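Local coordinates for putative TetR-family transcriptional regulator (Bordetella parapertussis 12822, PDB 3CCY), which probably binds regulatory DNA through a helix-turn-helix and acts as a dimeric transcriptional repressor, as do other members of its family, at residues R63-T68 / H109-T114; E100-S105 / Y174-S179; G165-T170 / E187-L192. One frame throughout, in Å; residues are numbered along the deposited sequence.

How the contacts relate
From the N terminus, contact 1 comes first: 109-114 returns to 63-68, closing a loop of 40 mostly helical residues and fastening helix 58-81 to helix 87-115. Before that loop is complete, 100-105 has opened contact 2, which ends at 174-179, so contacts 1 and 2 cross and share helix 87-115. Contact 3 begins at 165-170, inside the span of contact 2, and closes beyond it at 187-192; these two cross as well, with centres about 13 Å apart. Contacts 1 and 3 follow in series. Together they lead from the junction with the predicted DNA-binding helices, through the C-terminal core, to the helices at the subunit interface.

Contact 1 of 3, residues R63-T68 / H109-T114; sequences RDMLTT and HVVMLT
Leu66 makes the largest contribution here, driving its two methyl groups against Val111 and Met112 of the facing helix. Its CD2 does most of the touching: it lies 3.6 Å from Val111 CG1, and it also touches the backbone beside that methyl, 3.7 Å from Met112 N. The other branch meets the end of the Met112 side chain, which runs aslant to it, with Leu66 CD1 4.0 Å from Met112 CE. Met112 is a selenomethionine modelled in two conformers, so this last contact holds for one of them and is less certain than the rest.

Val111 presents a single branch. With CG1 anti to the backbone N (chi1 173°), that methyl is carried out toward helix 58-81 and meets two partners at once, Leu66 CD2 and the selenium of Met65, also a selenomethionine, which approach it from directions about at right angles to each other; Val111 CG1 and Met65 SE are 3.8 Å apart. Both side chains cross the valine at roughly a right angle.

The segments themselves cross steeply, at -102°, with axes 9.7 Å apart, and the CA atoms of Leu66 and Met112 come within 5.9 Å. In the TetR fold, helix 58-81 is the long connection that leaves the DNA-binding headpiece and enters the C-terminal domain, and this crossing seats it on helix 87-115. No hydrogen bond spans the interface; the touching side chains are apolar and buried.

The N-terminal helices are in direct reach of the same cluster. Met65 rests on Ile20 and Ala24, and Val111 on Phe27, all of helix 15-29, while from helix 122-145 Leu127 covers Leu66 and Gln131 packs on Met112.

Contact 2 of 3, residues E100-S105 / Y174-S179; sequences EIYATS and YKADGS
Tyr102 delivers its hydroxyl to the backbone of the loop: Tyr102 OH donates to Tyr174 O at 2.6 Å, a short bond with a C=O...O angle of 156° and the donor tilted 17° from the carbonyl plane. The acceptor lies in the plane of the Tyr102 ring, beyond its edge. Tyr102 CG stands anti to the backbone N, carrying the ring from helix 87-115 to the loop. Alongside this bond the two tyrosine rings meet rim to rim, Tyr102 CE2 lying 3.3 Å from Tyr174 CD2 with the ring planes at 36°; neither lies over the other's face, and CE2 comes in at the edge of the Tyr174 ring, near its plane.

A small apolar contact lies beside them, where Ala176 CB sits 3.8 Å from Ala103 CA and 3.9 Å from Ala103 CB. Ala176 is the second residue of a type I turn, Lys175 to Gly178.

Further out, Arg106 NE gives the Tyr102 hydroxyl another hydrogen bond, and Tyr174 OH is held by Val180 O. Pro182, at the start of helix 182-195, packs on Ala103, Tyr174 and Ala176; the loop leaving helix 153-168 is thereby laid against helix 87-115 before the last helix begins.

Contact 3 of 3, residues G165-T170 / E187-L192; sequences GMINWT and ERTVQL
Thr189 turns its methyl, not its hydroxyl, toward helix 153-168, and two side chains of that helix converge on it. The selenium of Met166, a selenomethionine, lies 3.9 Å from Thr189 CG2, and Ile167 CG2 lies 3.9 Å from Thr189 CG2 as well. Met166 SE and Ile167 CG2 are 6.2 Å apart and reach the methyl from directions a little more than a right angle apart.

The two approaches differ. Met166 runs out past Thr189 in the opposite direction and touches with its selenium, whereas the Ile167 side chain crosses the threonine at about a right angle and offers its short CG2 branch. The first torsion of Thr189, -59° to OG1, accounts for the division of labour: CG2 stands anti to the backbone N and faces the neighbouring helix, while OG1 is beside the N and is hydrogen-bonded to Leu185 O, one turn earlier in its own helix. The polar group of this buried threonine is thus satisfied within helix 182-195, and the surface it presents across the contact is apolar. No hydrogen bond joins the segments, and the backbones keep their distance, Met166 CA to Thr189 CA being 7.5 Å.

Ile167 also packs on Phe98 of helix 87-115, and Met166 on Phe193. On the side of the second subunit, Met166 meets Met166 of that chain, Trp169 lies on Gly165 of the second subunit, and Arg188 NE forms a salt bridge with Asp159 OD1 of the second subunit. Helices 153-168 and 182-195 therefore pack together within one chain and also against the partner chain, an arrangement consistent with the four-helix bundle through which TetR-family regulators commonly dimerise.

Contact 1 of 3, residues R63-T68 / H109-T114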
loop_
_atom_site.group_PDB
_atom_site.type_symbol
_atom_site.label_atom_id
_atom_site.label_comp_id
_atom_site.label_asym_id
_atom_site.label_seq_id
_atom_site.Cartn_x
_atom_site.Cartn_y
_atom_site.Cartn_z
ATOM N N ARG A 63 -11.006 8.128 15.568
ATOM C CA ARG A 63 -12.232 8.222 14.786
ATOM C C ARG A 63 -12.397 9.641 14.252
ATOM O O ARG A 63 -12.695 9.824 13.072
ATOM C CB ARG A 63 -13.457 7.772 15.603
ATOM C CG ARG A 63 -14.790 7.816 14.835
ATOM C CD ARG A 63 -15.996 7.535 15.731
ATOM N NE ARG A 63 -16.146 8.501 16.825
ATOM C CZ ARG A 63 -16.054 8.212 18.129
ATOM N NH1 ARG A 63 -16.218 9.174 19.030
ATOM N NH2 ARG A 63 -15.801 6.974 18.546
ATOM N N ASP A 64 -12.162 10.628 15.114
ATOM C CA ASP A 64 -12.247 12.038 14.727
ATOM C C ASP A 64 -11.263 12.439 13.617
ATOM O O ASP A 64 -11.676 13.025 12.606
ATOM C CB ASP A 64 -12.128 12.940 15.967
ATOM C CG ASP A 64 -12.179 14.423 15.634
ATOM O OD1 ASP A 64 -13.205 15.060 15.948
ATOM O OD2 ASP A 64 -11.193 14.960 15.074
HETATM N N MSE A 65 -9.981 12.103 13.750
HETATM C CA MSE A 65 -9.022 12.498 12.698
HETATM C C MSE A 65 -9.271 11.806 11.356
HETATM O O MSE A 65 -8.985 12.369 10.297
HETATM C CB MSE A 65 -7.565 12.282 13.129
HETATM C CG MSE A 65 -7.062 10.884 12.908
HETATM SE SE MSE A 65 -5.221 10.578 13.408
HETATM C CE MSE A 65 -5.218 11.235 15.214
ATOM N N LEU A 66 -9.775 10.581 11.404
ATOM C CA LEU A 66 -10.108 9.865 10.196
ATOM C C LEU A 66 -11.350 10.463 9.545
ATOM O O LEU A 66 -11.422 10.601 8.336
ATOM C CB LEU A 66 -10.308 8.385 10.505
ATOM C CG LEU A 66 -9.025 7.633 10.892
ATOM C CD1 LEU A 66 -9.224 6.128 10.788
ATOM C CD2 LEU A 66 -7.845 8.069 10.014
ATOM N N THR A 67 -12.314 10.831 10.372
ATOM C CA THR A 67 -13.578 11.368 9.874
ATOM C C THR A 67 -13.374 12.726 9.200
ATOM O O THR A 67 -13.854 12.959 8.082
ATOM C CB THR A 67 -14.624 11.462 11.003
ATOM O OG1 THR A 67 -14.908 10.144 11.488
ATOM C CG2 THR A 67 -15.912 12.082 10.515
ATOM N N THR A 68 -12.654 13.618 9.865
ATOM C CA THR A 68 -12.470 14.939 9.311
ATOM C C THR A 68 -11.608 14.843 8.054
ATOM O O THR A 68 -11.825 15.572 7.099
ATOM C CB THR A 68 -11.908 15.962 10.330
ATOM O OG1 THR A 68 -10.505 15.746 10.522
ATOM C CG2 THR A 68 -12.657 15.874 11.668
ATOM N N HIS A 109 -3.069 11.280 6.353
ATOM C CA HIS A 109 -3.185 10.436 5.143
ATOM C C HIS A 109 -2.720 8.997 5.424
ATOM O O HIS A 109 -3.463 8.028 5.245
ATOM C CB HIS A 109 -2.337 11.072 4.037
ATOM C CG HIS A 109 -2.707 10.669 2.642
ATOM N ND1 HIS A 109 -2.115 9.602 1.991
ATOM C CD2 HIS A 109 -3.570 11.226 1.753
ATOM C CE1 HIS A 109 -2.611 9.515 0.765
ATOM N NE2 HIS A 109 -3.489 10.494 0.591
ATOM N N VAL A 110 -1.483 8.854 5.890
ATOM C CA VAL A 110 -0.960 7.543 6.280
ATOM C C VAL A 110 -1.932 6.837 7.244
ATOM O O VAL A 110 -2.268 5.662 7.037
ATOM C CB VAL A 110 0.469 7.636 6.904
ATOM C CG1 VAL A 110 0.936 6.269 7.432
ATOM C CG2 VAL A 110 1.463 8.193 5.905
ATOM N N VAL A 111 -2.410 7.563 8.265
ATOM C CA VAL A 111 -3.340 6.989 9.262
ATOM C C VAL A 111 -4.659 6.475 8.605
ATOM O O VAL A 111 -5.162 5.410 8.995
ATOM C CB VAL A 111 -3.575 7.948 10.490
ATOM C CG1 VAL A 111 -4.648 7.412 11.416
ATOM C CG2 VAL A 111 -2.297 8.120 11.308
HETATM N N MSE A 112 -5.192 7.219 7.624
HETATM C CA MSE A 112 -6.344 6.745 6.860
HETATM C C MSE A 112 -5.997 5.414 6.183
HETATM O O MSE A 112 -6.646 4.392 6.452
HETATM C CB MSE A 112 -6.801 7.787 5.826
HETATM C CG MSE A 112 -8.179 7.511 5.175
HETATM SE SE MSE A 112 -9.716 7.454 6.418
HETATM C CE MSE A 112 -9.722 5.540 6.822
ATOM N N LEU A 113 -4.944 5.424 5.359
ATOM C CA LEU A 113 -4.468 4.254 4.600
ATOM C C LEU A 113 -4.007 3.076 5.445
ATOM O O LEU A 113 -3.740 2.014 4.900
ATOM C CB LEU A 113 -3.340 4.665 3.633
ATOM C CG LEU A 113 -3.706 5.762 2.617
ATOM C CD1 LEU A 113 -2.548 6.150 1.712
ATOM C CD2 LEU A 113 -4.950 5.376 1.767
ATOM N N THR A 114 -3.935 3.236 6.764
ATOM C CA THR A 114 -3.202 2.275 7.606
ATOM C C THR A 114 -3.900 1.819 8.893
ATOM O O THR A 114 -3.631 0.718 9.382
ATOM C CB THR A 114 -1.773 2.837 7.940
ATOM O OG1 THR A 114 -0.854 2.468 6.902
ATOM C CG2 THR A 114 -1.241 2.352 9.301
#

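Contact 2 of 3, residues E100-S105 / Y174-S179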
loop_
_atom_site.group_PDB
_atom_site.type_symbol
_atom_site.label_atom_id
_atom_site.label_comp_id
_atom_site.label_asym_id
_atom_site.label_seq_id
_atom_site.Cartn_x
_atom_site.Cartn_y
_atom_site.Cartn_z
ATOM N N GLU A 100 -1.617 16.421 -3.427
ATOM C CA GLU A 100 -1.509 17.647 -2.668
ATOM C C GLU A 100 -1.797 17.385 -1.166
ATOM O O GLU A 100 -1.070 17.868 -0.275
ATOM C CB GLU A 100 -2.450 18.707 -3.258
ATOM C CG GLU A 100 -2.524 20.006 -2.473
ATOM C CD GLU A 100 -3.904 20.650 -2.518
ATOM O OE1 GLU A 100 -4.522 20.775 -3.615
ATOM O OE2 GLU A 100 -4.376 21.057 -1.444
ATOM N N ILE A 101 -2.866 16.634 -0.910
ATOM C CA ILE A 101 -3.266 16.256 0.438
ATOM C C ILE A 101 -2.181 15.416 1.166
ATOM O O ILE A 101 -1.930 15.607 2.365
ATOM C CB ILE A 101 -4.697 15.683 0.419
ATOM C CG1 ILE A 101 -5.656 16.827 0.021
ATOM C CG2 ILE A 101 -5.076 15.064 1.766
ATOM C CD1 ILE A 101 -7.115 16.435 -0.128
ATOM N N TYR A 102 -1.466 14.573 0.418
ATOM C CA TYR A 102 -0.207 13.953 0.908
ATOM C C TYR A 102 0.931 14.950 1.273
ATOM O O TYR A 102 1.525 14.899 2.368
ATOM C CB TYR A 102 0.279 12.958 -0.136
ATOM C CG TYR A 102 1.537 12.230 0.265
ATOM C CD1 TYR A 102 1.483 11.117 1.130
ATOM C CD2 TYR A 102 2.781 12.637 -0.231
ATOM C CE1 TYR A 102 2.633 10.438 1.503
ATOM C CE2 TYR A 102 3.935 11.957 0.129
ATOM C CZ TYR A 102 3.856 10.863 1.000
ATOM O OH TYR A 102 4.995 10.218 1.357
ATOM N N ALA A 103 1.234 15.861 0.356
ATOM C CA ALA A 103 2.189 16.925 0.597
ATOM C C ALA A 103 1.851 17.767 1.845
ATOM O O ALA A 103 2.750 18.228 2.565
ATOM C CB ALA A 103 2.276 17.836 -0.648
ATOM N N THR A 104 0.562 17.979 2.102
ATOM C CA THR A 104 0.180 18.832 3.222
ATOM C C THR A 104 -0.135 18.018 4.476
ATOM O O THR A 104 0.301 18.380 5.548
ATOM C CB THR A 104 -0.957 19.819 2.853
ATOM O OG1 THR A 104 -2.089 19.094 2.411
ATOM C CG2 THR A 104 -0.527 20.709 1.720
ATOM N N SER A 105 -0.826 16.894 4.310
ATOM C CA SER A 105 -1.414 16.133 5.416
ATOM C C SER A 105 -0.921 14.691 5.482
ATOM O O SER A 105 -1.721 13.778 5.698
ATOM C CB SER A 105 -2.947 16.120 5.280
ATOM O OG SER A 105 -3.507 17.315 5.779
ATOM N N TYR A 174 7.685 7.890 -1.418
ATOM C CA TYR A 174 7.719 9.242 -2.016
ATOM C C TYR A 174 7.881 10.350 -0.996
ATOM O O TYR A 174 7.181 10.383 0.019
ATOM C CB TYR A 174 6.469 9.487 -2.859
ATOM C CG TYR A 174 6.359 10.897 -3.368
ATOM C CD1 TYR A 174 7.237 11.369 -4.334
ATOM C CD2 TYR A 174 5.374 11.772 -2.854
ATOM C CE1 TYR A 174 7.161 12.689 -4.819
ATOM C CE2 TYR A 174 5.294 13.094 -3.293
ATOM C CZ TYR A 174 6.187 13.538 -4.287
ATOM O OH TYR A 174 6.113 14.828 -4.728
ATOM N N LYS A 175 8.823 11.258 -1.256
ATOM C CA LYS A 175 9.022 12.432 -0.394
ATOM C C LYS A 175 8.597 13.704 -1.147
ATOM O O LYS A 175 9.179 14.051 -2.180
ATOM C CB LYS A 175 10.467 12.501 0.093
ATOM C CG LYS A 175 10.892 11.462 1.193
ATOM C CD LYS A 175 10.239 10.054 1.120
ATOM C CE LYS A 175 11.088 8.958 1.856
ATOM N NZ LYS A 175 10.379 7.627 2.085
ATOM N N ALA A 176 7.553 14.363 -0.643
ATOM C CA ALA A 176 6.950 15.490 -1.312
ATOM C C ALA A 176 7.841 16.757 -1.430
ATOM O O ALA A 176 7.497 17.691 -2.205
ATOM C CB ALA A 176 5.611 15.845 -0.653
ATOM N N ASP A 177 8.930 16.810 -0.659
ATOM C CA ASP A 177 9.865 17.952 -0.717
ATOM C C ASP A 177 11.105 17.646 -1.560
ATOM O O ASP A 177 12.107 18.376 -1.511
ATOM C CB ASP A 177 10.262 18.414 0.703
ATOM C CG ASP A 177 11.061 17.380 1.469
ATOM O OD1 ASP A 177 11.287 16.241 0.981
ATOM O OD2 ASP A 177 11.496 17.708 2.592
ATOM N N GLY A 178 11.023 16.576 -2.346
ATOM C CA GLY A 178 12.184 16.122 -3.142
ATOM C C GLY A 178 12.190 16.684 -4.549
ATOM O O GLY A 178 11.435 17.606 -4.880
ATOM N N SER A 179 13.031 16.101 -5.382
ATOM C CA SER A 179 13.214 16.512 -6.780
ATOM C C SER A 179 11.903 16.636 -7.560
ATOM O O SER A 179 11.627 17.701 -8.203
ATOM C CB SER A 179 14.095 15.473 -7.459
ATOM O OG SER A 179 15.398 15.676 -7.004
#

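Contact 3 of 3, residues G165-T170 / E187-L192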
loop_
_atom_site.group_PDB
_atom_site.type_symbol
_atom_site.label_atom_id
_atom_site.label_comp_id
_atom_site.label_asym_id
_atom_site.label_seq_id
_atom_site.Cartn_x
_atom_site.Cartn_y
_atom_site.Cartn_z
ATOM N N GLY A 165 -3.728 1.886 -6.022
ATOM C CA GLY A 165 -2.418 1.334 -5.644
ATOM C C GLY A 165 -1.248 2.223 -6.008
ATOM O O GLY A 165 -0.375 2.436 -5.163
HETATM N N MSE A 166 -1.186 2.701 -7.258
HETATM C CA MSE A 166 -0.101 3.624 -7.648
HETATM C C MSE A 166 0.021 4.805 -6.738
HETATM O O MSE A 166 1.134 5.169 -6.348
HETATM C CB MSE A 166 -0.327 4.248 -9.028
HETATM C CG MSE A 166 -0.350 3.299 -10.139
HETATM SE SE MSE A 166 -0.405 4.398 -11.812
HETATM C CE MSE A 166 -1.763 3.550 -12.632
ATOM N N ILE A 167 -1.113 5.475 -6.490
ATOM C CA ILE A 167 -1.081 6.678 -5.644
ATOM C C ILE A 167 -1.085 6.420 -4.143
ATOM O O ILE A 167 -0.470 7.170 -3.421
ATOM C CB ILE A 167 -2.208 7.726 -5.994
ATOM C CG1 ILE A 167 -3.625 7.153 -5.917
ATOM C CG2 ILE A 167 -1.953 8.387 -7.340
ATOM C CD1 ILE A 167 -4.628 8.339 -5.814
ATOM N N ASN A 168 -1.790 5.395 -3.663
ATOM C CA ASN A 168 -1.844 5.096 -2.215
ATOM C C ASN A 168 -0.533 4.518 -1.692
ATOM O O ASN A 168 -0.219 4.685 -0.498
ATOM C CB ASN A 168 -3.005 4.146 -1.844
ATOM C CG ASN A 168 -4.368 4.810 -1.968
ATOM O OD1 ASN A 168 -4.449 5.993 -2.248
ATOM N ND2 ASN A 168 -5.445 4.051 -1.767
ATOM N N TRP A 169 0.235 3.827 -2.543
ATOM C CA TRP A 169 1.536 3.263 -2.132
ATOM C C TRP A 169 2.630 4.305 -1.931
ATOM O O TRP A 169 3.675 3.992 -1.360
ATOM C CB TRP A 169 2.034 2.215 -3.163
ATOM C CG TRP A 169 3.142 1.314 -2.704
ATOM C CD1 TRP A 169 4.413 1.206 -3.234
ATOM C CD2 TRP A 169 3.087 0.426 -1.612
ATOM N NE1 TRP A 169 5.129 0.276 -2.533
ATOM C CE2 TRP A 169 4.333 -0.220 -1.532
ATOM C CE3 TRP A 169 2.088 0.099 -0.688
ATOM C CZ2 TRP A 169 4.618 -1.178 -0.562
ATOM C CZ3 TRP A 169 2.373 -0.873 0.268
ATOM C CH2 TRP A 169 3.623 -1.480 0.331
ATOM N N THR A 170 2.382 5.531 -2.379
ATOM C CA THR A 170 3.375 6.619 -2.319
ATOM C C THR A 170 3.913 6.900 -0.920
ATOM O O THR A 170 5.066 7.257 -0.753
ATOM C CB THR A 170 2.857 7.939 -2.964
ATOM O OG1 THR A 170 1.581 8.298 -2.422
ATOM C CG2 THR A 170 2.728 7.742 -4.527
ATOM N N GLU A 187 1.080 14.379 -12.665
ATOM C CA GLU A 187 1.142 14.399 -14.148
ATOM C C GLU A 187 1.737 13.144 -14.734
ATOM O O GLU A 187 1.212 12.591 -15.716
ATOM C CB GLU A 187 1.863 15.641 -14.662
ATOM C CG GLU A 187 1.048 16.884 -14.284
ATOM C CD GLU A 187 1.645 18.220 -14.672
ATOM O OE1 GLU A 187 2.890 18.308 -14.787
ATOM O OE2 GLU A 187 0.849 19.195 -14.827
ATOM N N ARG A 188 2.845 12.708 -14.128
ATOM C CA ARG A 188 3.505 11.452 -14.479
ATOM C C ARG A 188 2.588 10.235 -14.284
ATOM O O ARG A 188 2.492 9.393 -15.169
ATOM C CB ARG A 188 4.722 11.230 -13.587
ATOM C CG ARG A 188 5.620 10.014 -14.048
ATOM C CD ARG A 188 6.316 10.394 -15.311
ATOM N NE ARG A 188 7.397 9.481 -15.695
ATOM C CZ ARG A 188 8.244 9.747 -16.683
ATOM N NH1 ARG A 188 8.128 10.893 -17.342
ATOM N NH2 ARG A 188 9.181 8.889 -17.018
ATOM N N THR A 189 2.008 10.106 -13.091
ATOM C CA THR A 189 1.029 9.041 -12.767
ATOM C C THR A 189 -0.116 8.945 -13.810
ATOM O O THR A 189 -0.442 7.869 -14.328
ATOM C CB THR A 189 0.446 9.282 -11.371
ATOM O OG1 THR A 189 1.530 9.276 -10.431
ATOM C CG2 THR A 189 -0.595 8.205 -10.994
ATOM N N VAL A 190 -0.689 10.078 -14.140
ATOM C CA VAL A 190 -1.725 10.121 -15.169
ATOM C C VAL A 190 -1.244 9.791 -16.580
ATOM O O VAL A 190 -1.915 9.024 -17.288
ATOM C CB VAL A 190 -2.434 11.497 -15.151
ATOM C CG1 VAL A 190 -3.427 11.634 -16.313
ATOM C CG2 VAL A 190 -3.168 11.669 -13.824
ATOM N N GLN A 191 -0.118 10.377 -17.012
ATOM C CA GLN A 191 0.445 10.033 -18.336
ATOM C C GLN A 191 0.677 8.491 -18.427
ATOM O O GLN A 191 0.329 7.854 -19.421
ATOM C CB GLN A 191 1.792 10.807 -18.597
ATOM C CG GLN A 191 1.618 12.365 -18.767
ATOM C CD GLN A 191 2.938 13.184 -18.495
ATOM O OE1 GLN A 191 4.056 12.609 -18.353
ATOM N NE2 GLN A 191 2.793 14.533 -18.394
ATOM N N LEU A 192 1.309 7.917 -17.398
ATOM C CA LEU A 192 1.607 6.486 -17.376
ATOM C C LEU A 192 0.315 5.662 -17.419
ATOM O O LEU A 192 0.172 4.752 -18.275
ATOM C CB LEU A 192 2.414 6.119 -16.117
ATOM C CG LEU A 192 3.886 6.549 -16.001
ATOM C CD1 LEU A 192 4.316 6.530 -14.515
ATOM C CD2 LEU A 192 4.789 5.603 -16.797
#